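Coiled-coil quantitatively-enriched protein 1 (Schizosaccharomyces pombe, PDB 7CUJ) links telomeres to the meiotic centrosome, supporting telomere clustering in meiotic prophase, and is required for telomere length regulation and chromosome segregation. Local coordinates at residues Ser10-Met18 / Ser206-Ser216; Val30-Cys41 / Val234-Ser245. All coordinates share one frame; numbering follows the deposited sequence.

Interaction 1 of 2, residues Ser10-Met18 / Ser206-Ser216; sequences SVLDIGLPM and SLVLRLIHLGS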
loop_
_atom_site.group_PDB
_atom_site.type_symbol
_atom_site.label_atom_id
_atom_site.label_comp_id
_atom_site.label_asym_id
_atom_site.label_seq_id
_atom_site.Cartn_x
_atom_site.Cartn_y
_atom_site.Cartn_z
ATOM N N SER A 10 19.374 -36.887 -6.792
ATOM C CA SER A 10 18.303 -37.476 -7.648
ATOM C C SER A 10 17.503 -36.357 -8.309
ATOM O O SER A 10 17.224 -36.415 -9.507
ATOM C CB SER A 10 17.417 -38.392 -6.842
ATOM O OG SER A 10 16.760 -39.328 -7.684
ATOM N N VAL A 11 17.144 -35.353 -7.498
ATOM C CA VAL A 11 16.464 -34.147 -7.940
ATOM C C VAL A 11 17.525 -33.081 -8.201
ATOM O O VAL A 11 18.221 -32.667 -7.277
ATOM C CB VAL A 11 15.450 -33.676 -6.878
ATOM C CG1 VAL A 11 14.777 -32.364 -7.261
ATOM C CG2 VAL A 11 14.412 -34.746 -6.567
ATOM N N LEU A 12 17.637 -32.637 -9.461
ATOM C CA LEU A 12 18.677 -31.701 -9.861
ATOM C C LEU A 12 18.061 -30.405 -10.386
ATOM O O LEU A 12 17.058 -30.433 -11.099
ATOM C CB LEU A 12 19.560 -32.354 -10.931
ATOM C CG LEU A 12 20.285 -33.636 -10.517
ATOM C CD1 LEU A 12 20.912 -34.314 -11.724
ATOM C CD2 LEU A 12 21.342 -33.352 -9.456
ATOM N N ASP A 13 18.701 -29.277 -10.047
ATOM C CA ASP A 13 18.218 -27.953 -10.406
ATOM C C ASP A 13 18.988 -27.405 -11.604
ATOM O O ASP A 13 20.206 -27.537 -11.681
ATOM C CB ASP A 13 18.358 -26.972 -9.242
ATOM C CG ASP A 13 17.702 -27.456 -7.962
ATOM O OD1 ASP A 13 16.706 -28.202 -8.062
ATOM O OD2 ASP A 13 18.197 -27.090 -6.876
ATOM N N ILE A 14 18.247 -26.763 -12.513
ATOM C CA ILE A 14 18.808 -26.032 -13.635
ATOM C C ILE A 14 18.469 -24.555 -13.444
ATOM O O ILE A 14 17.333 -24.134 -13.660
ATOM C CB ILE A 14 18.277 -26.590 -14.972
ATOM C CG1 ILE A 14 18.592 -28.082 -15.120
ATOM C CG2 ILE A 14 18.807 -25.780 -16.147
ATOM C CD1 ILE A 14 17.781 -28.795 -16.177
ATOM N N GLY A 15 19.470 -23.785 -13.009
ATOM C CA GLY A 15 19.314 -22.354 -12.819
ATOM C C GLY A 15 19.366 -21.609 -14.148
ATOM O O GLY A 15 20.382 -21.635 -14.838
ATOM N N LEU A 16 18.258 -20.940 -14.484
ATOM C CA LEU A 16 18.132 -20.194 -15.725
ATOM C C LEU A 16 17.840 -18.733 -15.398
ATOM O O LEU A 16 17.029 -18.442 -14.518
ATOM C CB LEU A 16 16.992 -20.795 -16.552
ATOM C CG LEU A 16 17.231 -22.201 -17.100
ATOM C CD1 LEU A 16 15.927 -22.821 -17.575
ATOM C CD2 LEU A 16 18.246 -22.176 -18.232
ATOM N N PRO A 17 18.470 -17.768 -16.104
ATOM C CA PRO A 17 18.315 -16.352 -15.763
ATOM C C PRO A 17 16.979 -15.780 -16.235
ATOM O O PRO A 17 16.420 -16.233 -17.232
ATOM C CB PRO A 17 19.483 -15.687 -16.507
ATOM C CG PRO A 17 19.714 -16.580 -17.714
ATOM C CD PRO A 17 19.361 -17.983 -17.257
ATOM N N MET A 18 16.482 -14.777 -15.501
ATOM C CA MET A 18 15.262 -14.080 -15.874
ATOM C C MET A 18 15.591 -13.004 -16.906
ATOM O O MET A 18 16.690 -12.452 -16.915
ATOM C CB MET A 18 14.596 -13.417 -14.662
ATOM C CG MET A 18 14.197 -14.383 -13.564
ATOM S SD MET A 18 13.039 -13.619 -12.395
ATOM C CE MET A 18 11.480 -14.151 -13.098
ATOM N N SER A 206 12.505 -41.687 -10.869
ATOM C CA SER A 206 13.084 -41.295 -12.144
ATOM C C SER A 206 13.963 -40.059 -11.967
ATOM O O SER A 206 13.944 -39.423 -10.914
ATOM C CB SER A 206 12.020 -41.070 -13.193
ATOM O OG SER A 206 11.253 -39.910 -12.903
ATOM N N LEU A 207 14.730 -39.738 -13.017
ATOM C CA LEU A 207 15.528 -38.524 -13.085
ATOM C C LEU A 207 14.597 -37.312 -13.070
ATOM O O LEU A 207 13.697 -37.210 -13.901
ATOM C CB LEU A 207 16.360 -38.571 -14.372
ATOM C CG LEU A 207 17.235 -37.350 -14.657
ATOM C CD1 LEU A 207 18.469 -37.346 -13.767
ATOM C CD2 LEU A 207 17.636 -37.307 -16.122
ATOM N N VAL A 208 14.825 -36.403 -12.112
ATOM C CA VAL A 208 14.023 -35.198 -11.962
ATOM C C VAL A 208 14.904 -33.975 -12.203
ATOM O O VAL A 208 15.863 -33.735 -11.471
ATOM C CB VAL A 208 13.326 -35.135 -10.587
ATOM C CG1 VAL A 208 12.723 -33.764 -10.313
ATOM C CG2 VAL A 208 12.267 -36.216 -10.437
ATOM N N LEU A 209 14.552 -33.211 -13.244
ATOM C CA LEU A 209 15.176 -31.936 -13.558
ATOM C C LEU A 209 14.200 -30.823 -13.188
ATOM O O LEU A 209 13.010 -30.924 -13.476
ATOM C CB LEU A 209 15.483 -31.904 -15.059
ATOM C CG LEU A 209 16.884 -32.341 -15.489
ATOM C CD1 LEU A 209 17.333 -33.610 -14.779
ATOM C CD2 LEU A 209 16.946 -32.525 -16.997
ATOM N N ARG A 210 14.714 -29.767 -12.548
ATOM C CA ARG A 210 13.902 -28.614 -12.192
ATOM C C ARG A 210 14.448 -27.370 -12.887
ATOM O O ARG A 210 15.614 -27.022 -12.718
ATOM C CB ARG A 210 13.869 -28.408 -10.674
ATOM C CG ARG A 210 13.165 -29.517 -9.904
ATOM C CD ARG A 210 12.862 -29.093 -8.481
ATOM N NE ARG A 210 14.065 -28.853 -7.693
ATOM C CZ ARG A 210 14.080 -28.311 -6.480
ATOM N NH1 ARG A 210 12.950 -27.943 -5.903
ATOM N NH2 ARG A 210 15.224 -28.140 -5.845
ATOM N N LEU A 211 13.589 -26.723 -13.680
ATOM C CA LEU A 211 13.880 -25.420 -14.254
ATOM C C LEU A 211 13.505 -24.367 -13.212
ATOM O O LEU A 211 12.331 -24.207 -12.880
ATOM C CB LEU A 211 13.058 -25.254 -15.539
ATOM C CG LEU A 211 13.629 -25.864 -16.825
ATOM C CD1 LEU A 211 14.437 -27.127 -16.567
ATOM C CD2 LEU A 211 12.527 -26.126 -17.837
ATOM N N ILE A 212 14.527 -23.683 -12.683
ATOM C CA ILE A 212 14.353 -22.712 -11.618
ATOM C C ILE A 212 14.973 -21.391 -12.064
ATOM O O ILE A 212 16.164 -21.332 -12.362
ATOM C CB ILE A 212 14.967 -23.227 -10.299
ATOM C CG1 ILE A 212 14.251 -24.491 -9.808
ATOM C CG2 ILE A 212 14.962 -22.132 -9.242
ATOM C CD1 ILE A 212 14.907 -25.166 -8.623
ATOM N N HIS A 213 14.152 -20.337 -12.104
ATOM C CA HIS A 213 14.636 -19.021 -12.487
ATOM C C HIS A 213 15.467 -18.415 -11.360
ATOM O O HIS A 213 15.034 -18.390 -10.208
ATOM C CB HIS A 213 13.483 -18.103 -12.913
ATOM C CG HIS A 213 13.262 -18.080 -14.386
ATOM N ND1 HIS A 213 12.049 -18.409 -14.953
ATOM C CD2 HIS A 213 14.091 -17.778 -15.408
ATOM C CE1 HIS A 213 12.138 -18.309 -16.264
ATOM N NE2 HIS A 213 13.379 -17.920 -16.568
ATOM N N LEU A 214 16.661 -17.931 -11.721
ATOM C CA LEU A 214 17.579 -17.317 -10.776
ATOM C C LEU A 214 16.976 -16.009 -10.266
ATOM O O LEU A 214 16.627 -15.128 -11.054
ATOM C CB LEU A 214 18.932 -17.074 -11.455
ATOM C CG LEU A 214 19.795 -18.311 -11.715
ATOM C CD1 LEU A 214 20.843 -18.022 -12.779
ATOM C CD2 LEU A 214 20.472 -18.781 -10.438
ATOM N N GLY A 215 16.844 -15.921 -8.936
ATOM C CA GLY A 215 16.423 -14.703 -8.261
ATOM C C GLY A 215 14.905 -14.578 -8.152
ATOM O O GLY A 215 14.409 -13.568 -7.659
ATOM N N SER A 216 14.184 -15.611 -8.610
ATOM C CA SER A 216 12.730 -15.631 -8.580
ATOM C C SER A 216 12.245 -16.251 -7.271
ATOM O O SER A 216 13.058 -16.625 -6.428
ATOM C CB SER A 216 12.180 -16.365 -9.780
ATOM O OG SER A 216 12.405 -17.763 -9.669
HETATM O O HOH W 1 13.758 -15.890 -18.999
#
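D13 and R210 meet because both side chains swing CG beside the backbone N (chi1 -54° and -66°), and a bend at chi3 turns NE and NH2 toward the D13 carboxylate, which leans in from the neighbouring strand. The two lie alongside each other, pointing the same way. R210 grips a single carboxylate oxygen side-on: NE and NH2 each donate to D13 OD1, NH2 at 2.7 Å; the flat groups are turned 47° apart, so the pair is not coplanar, and neither N-H points straight at the oxygen. I212 CD1 sits over the centre of the guanidinium, 3.8 Å above its plane, and V11 CG1 packs 3.6 Å from R210 NE. Y194 adds a cation-pi contact. A leucine in place of R210 would probably leave the D13 carboxylate without its two-nitrogen partner, with little but a long, weak ion pair to K222 to fix its rotation. On the opposite face of the sheet, I14 CD1 packs against both L209 and L211, 3.7 Å from L209 CG, while L16 CD1 rests on L211; F106 and I285 cover I14. Near the C-terminal end the H213 ring presents CD2 to L16 O at 3.1 Å, and a water joins its NE2 to P17 O. Between these two layers the backbones are paired in parallel register from V11–V208 to L16–H213. L12 N donates to V208 O at 2.9 Å, and L214 N to L16 O. Within this chain strand 11-16 is an outermost strand of a parallel sheet flanked by helices, the arrangement of a three-layer alpha/beta domain.

Interaction 2 of 2, residues Val30-Cys41 / Val234-Ser245; sequences VQYFAFCIDHFC and VNIVGVVATLSS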
loop_
_atom_site.group_PDB
_atom_site.type_symbol
_atom_site.label_atom_id
_atom_site.label_comp_id
_atom_site.label_asym_id
_atom_site.label_seq_id
_atom_site.Cartn_x
_atom_site.Cartn_y
_atom_site.Cartn_z
ATOM N N VAL A 30 6.574 -6.228 -6.369
ATOM C CA VAL A 30 7.004 -5.989 -5.002
ATOM C C VAL A 30 6.619 -4.571 -4.584
ATOM O O VAL A 30 6.205 -4.354 -3.451
ATOM C CB VAL A 30 8.513 -6.258 -4.833
ATOM C CG1 VAL A 30 9.055 -5.692 -3.529
ATOM C CG2 VAL A 30 8.835 -7.741 -4.946
ATOM N N GLN A 31 6.759 -3.625 -5.520
ATOM C CA GLN A 31 6.446 -2.221 -5.316
ATOM C C GLN A 31 4.954 -2.062 -5.018
ATOM O O GLN A 31 4.583 -1.353 -4.086
ATOM C CB GLN A 31 6.890 -1.440 -6.556
ATOM C CG GLN A 31 6.625 0.057 -6.501
ATOM C CD GLN A 31 6.763 0.687 -7.868
ATOM O OE1 GLN A 31 6.011 0.382 -8.794
ATOM N NE2 GLN A 31 7.727 1.583 -8.005
ATOM N N TYR A 32 4.112 -2.746 -5.804
ATOM C CA TYR A 32 2.664 -2.697 -5.676
ATOM C C TYR A 32 2.232 -3.313 -4.345
ATOM O O TYR A 32 1.207 -2.927 -3.789
ATOM C CB TYR A 32 2.003 -3.412 -6.861
ATOM C CG TYR A 32 0.502 -3.270 -6.930
ATOM C CD1 TYR A 32 -0.080 -2.188 -7.572
ATOM C CD2 TYR A 32 -0.337 -4.208 -6.344
ATOM C CE1 TYR A 32 -1.455 -2.038 -7.631
ATOM C CE2 TYR A 32 -1.715 -4.073 -6.395
ATOM C CZ TYR A 32 -2.275 -2.981 -7.038
ATOM O OH TYR A 32 -3.627 -2.827 -7.098
ATOM N N PHE A 33 3.018 -4.278 -3.853
ATOM C CA PHE A 33 2.737 -4.998 -2.620
ATOM C C PHE A 33 3.619 -4.489 -1.477
ATOM O O PHE A 33 3.732 -5.153 -0.448
ATOM C CB PHE A 33 2.986 -6.497 -2.828
ATOM C CG PHE A 33 1.811 -7.275 -3.367
ATOM C CD1 PHE A 33 1.581 -7.355 -4.733
ATOM C CD2 PHE A 33 0.930 -7.916 -2.508
ATOM C CE1 PHE A 33 0.494 -8.060 -5.230
ATOM C CE2 PHE A 33 -0.152 -8.627 -3.008
ATOM C CZ PHE A 33 -0.370 -8.695 -4.366
ATOM N N ALA A 34 4.239 -3.314 -1.647
ATOM C CA ALA A 34 5.283 -2.874 -0.730
ATOM C C ALA A 34 4.778 -2.844 0.713
ATOM O O ALA A 34 5.402 -3.439 1.587
ATOM C CB ALA A 34 5.871 -1.551 -1.162
ATOM N N PHE A 35 3.638 -2.174 0.939
ATOM C CA PHE A 35 3.040 -2.043 2.259
ATOM C C PHE A 35 2.747 -3.421 2.844
ATOM O O PHE A 35 3.130 -3.712 3.974
ATOM C CB PHE A 35 1.746 -1.223 2.206
ATOM C CG PHE A 35 1.099 -1.010 3.552
ATOM C CD1 PHE A 35 0.298 -1.988 4.124
ATOM C CD2 PHE A 35 1.315 0.159 4.267
ATOM C CE1 PHE A 35 -0.279 -1.801 5.372
ATOM C CE2 PHE A 35 0.732 0.351 5.514
ATOM C CZ PHE A 35 -0.068 -0.627 6.064
ATOM N N CYS A 36 2.057 -4.245 2.050
ATOM C CA CYS A 36 1.593 -5.570 2.426
ATOM C C CYS A 36 2.762 -6.482 2.802
ATOM O O CYS A 36 2.670 -7.236 3.769
ATOM C CB CYS A 36 0.811 -6.185 1.272
ATOM S SG CYS A 36 -0.107 -7.674 1.734
ATOM N N ILE A 37 3.852 -6.415 2.027
ATOM C CA ILE A 37 5.024 -7.243 2.263
ATOM C C ILE A 37 5.686 -6.806 3.568
ATOM O O ILE A 37 6.007 -7.646 4.411
ATOM C CB ILE A 37 5.994 -7.200 1.061
ATOM C CG1 ILE A 37 5.477 -8.039 -0.112
ATOM C CG2 ILE A 37 7.396 -7.623 1.472
ATOM C CD1 ILE A 37 6.176 -7.771 -1.427
ATOM N N ASP A 38 5.855 -5.487 3.730
ATOM C CA ASP A 38 6.485 -4.917 4.909
ATOM C C ASP A 38 5.704 -5.323 6.158
ATOM O O ASP A 38 6.299 -5.695 7.166
ATOM C CB ASP A 38 6.641 -3.399 4.786
ATOM C CG ASP A 38 7.230 -2.751 6.028
ATOM O OD1 ASP A 38 8.408 -3.032 6.339
ATOM O OD2 ASP A 38 6.500 -1.981 6.683
ATOM N N HIS A 39 4.371 -5.259 6.066
ATOM C CA HIS A 39 3.490 -5.602 7.171
ATOM C C HIS A 39 3.649 -7.076 7.537
ATOM O O HIS A 39 3.901 -7.406 8.694
ATOM C CB HIS A 39 2.037 -5.247 6.826
ATOM C CG HIS A 39 1.083 -5.475 7.950
ATOM N ND1 HIS A 39 0.823 -4.505 8.905
ATOM C CD2 HIS A 39 0.328 -6.546 8.278
ATOM C CE1 HIS A 39 -0.050 -4.974 9.772
ATOM N NE2 HIS A 39 -0.373 -6.222 9.409
ATOM N N PHE A 40 3.523 -7.943 6.525
ATOM C CA PHE A 40 3.500 -9.386 6.694
ATOM C C PHE A 40 4.844 -9.910 7.197
ATOM O O PHE A 40 4.885 -10.879 7.955
ATOM C CB PHE A 40 3.108 -10.049 5.371
ATOM C CG PHE A 40 3.218 -11.551 5.351
ATOM C CD1 PHE A 40 2.289 -12.340 6.015
ATOM C CD2 PHE A 40 4.245 -12.178 4.659
ATOM C CE1 PHE A 40 2.387 -13.723 5.994
ATOM C CE2 PHE A 40 4.343 -13.561 4.637
ATOM C CZ PHE A 40 3.414 -14.331 5.304
ATOM N N CYS A 41 5.938 -9.264 6.774
ATOM C CA CYS A 41 7.275 -9.786 7.017
ATOM C C CYS A 41 7.897 -9.229 8.300
ATOM O O CYS A 41 9.002 -9.633 8.655
ATOM C CB CYS A 41 8.194 -9.509 5.832
ATOM S SG CYS A 41 7.883 -10.579 4.403
ATOM N N VAL A 234 7.109 -16.215 5.129
ATOM C CA VAL A 234 7.728 -14.940 5.458
ATOM C C VAL A 234 9.079 -14.815 4.751
ATOM O O VAL A 234 9.382 -13.768 4.181
ATOM C CB VAL A 234 7.812 -14.736 6.987
ATOM C CG1 VAL A 234 8.832 -13.683 7.392
ATOM C CG2 VAL A 234 6.450 -14.402 7.581
ATOM N N ASN A 235 9.858 -15.904 4.752
ATOM C CA ASN A 235 11.221 -15.894 4.240
ATOM C C ASN A 235 11.253 -15.798 2.715
ATOM O O ASN A 235 12.037 -15.020 2.175
ATOM C CB ASN A 235 12.049 -17.060 4.786
ATOM C CG ASN A 235 12.475 -16.849 6.224
ATOM O OD1 ASN A 235 12.865 -15.748 6.607
ATOM N ND2 ASN A 235 12.411 -17.901 7.027
ATOM N N ILE A 236 10.407 -16.583 2.030
ATOM C CA ILE A 236 10.395 -16.598 0.572
ATOM C C ILE A 236 9.899 -15.259 0.025
ATOM O O ILE A 236 10.334 -14.840 -1.048
ATOM C CB ILE A 236 9.626 -17.805 -0.017
ATOM C CG1 ILE A 236 8.121 -17.745 0.263
ATOM C CG2 ILE A 236 10.243 -19.123 0.432
ATOM C CD1 ILE A 236 7.308 -18.786 -0.480
ATOM N N VAL A 237 8.999 -14.595 0.766
ATOM C CA VAL A 237 8.502 -13.284 0.375
ATOM C C VAL A 237 9.603 -12.250 0.600
ATOM O O VAL A 237 9.875 -11.429 -0.275
ATOM C CB VAL A 237 7.209 -12.901 1.121
ATOM C CG1 VAL A 237 6.842 -11.439 0.907
ATOM C CG2 VAL A 237 6.047 -13.801 0.733
ATOM N N GLY A 238 10.230 -12.312 1.782
ATOM C CA GLY A 238 11.276 -11.382 2.175
ATOM C C GLY A 238 12.437 -11.376 1.185
ATOM O O GLY A 238 12.882 -10.312 0.756
ATOM N N VAL A 239 12.900 -12.580 0.818
ATOM C CA VAL A 239 14.047 -12.750 -0.059
ATOM C C VAL A 239 13.708 -12.168 -1.430
ATOM O O VAL A 239 14.482 -11.393 -1.991
ATOM C CB VAL A 239 14.486 -14.229 -0.141
ATOM C CG1 VAL A 239 15.454 -14.493 -1.285
ATOM C CG2 VAL A 239 15.078 -14.722 1.170
ATOM N N VAL A 240 12.538 -12.548 -1.951
ATOM C CA VAL A 240 12.078 -12.078 -3.247
ATOM C C VAL A 240 11.943 -10.558 -3.213
ATOM O O VAL A 240 12.398 -9.883 -4.133
ATOM C CB VAL A 240 10.779 -12.792 -3.675
ATOM C CG1 VAL A 240 9.947 -11.971 -4.645
ATOM C CG2 VAL A 240 11.071 -14.165 -4.260
ATOM N N ALA A 241 11.333 -10.032 -2.141
ATOM C CA ALA A 241 11.186 -8.595 -1.965
ATOM C C ALA A 241 12.548 -7.902 -2.025
ATOM O O ALA A 241 12.702 -6.912 -2.735
ATOM C CB ALA A 241 10.443 -8.278 -0.686
ATOM N N THR A 242 13.535 -8.435 -1.293
ATOM C CA THR A 242 14.856 -7.828 -1.247
ATOM C C THR A 242 15.497 -7.848 -2.631
ATOM O O THR A 242 15.987 -6.824 -3.102
ATOM C CB THR A 242 15.755 -8.483 -0.190
ATOM O OG1 THR A 242 15.142 -8.298 1.087
ATOM C CG2 THR A 242 17.151 -7.899 -0.158
ATOM N N LEU A 243 15.472 -9.017 -3.283
ATOM C CA LEU A 243 16.132 -9.202 -4.564
ATOM C C LEU A 243 15.551 -8.261 -5.621
ATOM O O LEU A 243 16.272 -7.832 -6.521
ATOM C CB LEU A 243 16.015 -10.670 -4.997
ATOM C CG LEU A 243 16.846 -11.670 -4.189
ATOM C CD1 LEU A 243 16.508 -13.100 -4.581
ATOM C CD2 LEU A 243 18.338 -11.418 -4.349
ATOM N N SER A 244 14.256 -7.931 -5.491
ATOM C CA SER A 244 13.540 -7.179 -6.511
ATOM C C SER A 244 13.280 -5.736 -6.084
ATOM O O SER A 244 12.349 -5.114 -6.593
ATOM C CB SER A 244 12.244 -7.866 -6.871
ATOM O OG SER A 244 12.466 -9.212 -7.261
ATOM N N SER A 245 14.097 -5.201 -5.168
ATOM C CA SER A 245 13.906 -3.842 -4.679
ATOM C C SER A 245 14.873 -2.873 -5.371
ATOM O O SER A 245 16.094 -3.084 -5.233
ATOM C CB SER A 245 14.022 -3.770 -3.177
ATOM O OG SER A 245 12.904 -4.388 -2.560
#
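Apolar packing between V30, I37, F40 and C41 on one side and V234, V237 and A241 on the other carries this contact, a worked case of helices joined by interlocking apolar side chains. I37 spreads its two branches over successive turns of helix 234-243: CG1 lies 3.8 Å from V237 CG1, crossing it at a slant, and CG2 reaches A241 CB. V30, one helix earlier, straddles the end of the same helix. Its CG1 and CG2 both rest on A241 CA, and CG2 also meets S244 CB at 3.9 Å, so both methyls of the beta-branch lie against the last turn. V240 and S244 are further covered by M26, from the same helix as V30.

The aromatic contribution is a CH-pi contact. With CG anti to the backbone N (chi1 172°), the F40 ring is carried to V234, whose CG2 stands 4.1 Å from the ring centroid, off-centre and 29° from the normal. I53 of helix 47-65 packs on F40 as well.

Sulfur makes the third kind of contact. C41 SG, held beside its own backbone N, lies 3.5 Å from V234 O and 3.7 Å from V237 CG1, close against the backbone near G238.

Polar groups act within the second segment: a weak bond runs from S244 OG to V240 O, and S245 OG sits doubtfully close to A241 O. The axes of the short segments 34-41 and 234-243 run at 135°, 10.0 Å apart at closest approach, an oblique packing in the helical part of this fragment of the longer protein, where helices 20-32, 34-41, 47-65, 217-223 and 232-243 meet.

In the fold
Interactions 1 and 2 illustrate how two parts of the chain far apart in sequence can be closed on each other twice. Their centres lie about 23 Å apart, interaction 1 about 6 Å and interaction 2 about 21 Å from the chain centre. Strand 11-16 leads into helix 20-32, which carries V30 near its C-terminal end, while strand 208-213 is followed by helices 217-223 and 232-243, so the same parts pair first as sheet, then as helices. The contacts also touch: G215 O lies 3.8 Å from L243 CD1, S216 O equally near V240 CG2. Interaction 2 is buried but lies beside assembly interfaces: H39 bonds a second copy of this protein, and T242 the chain of another protein.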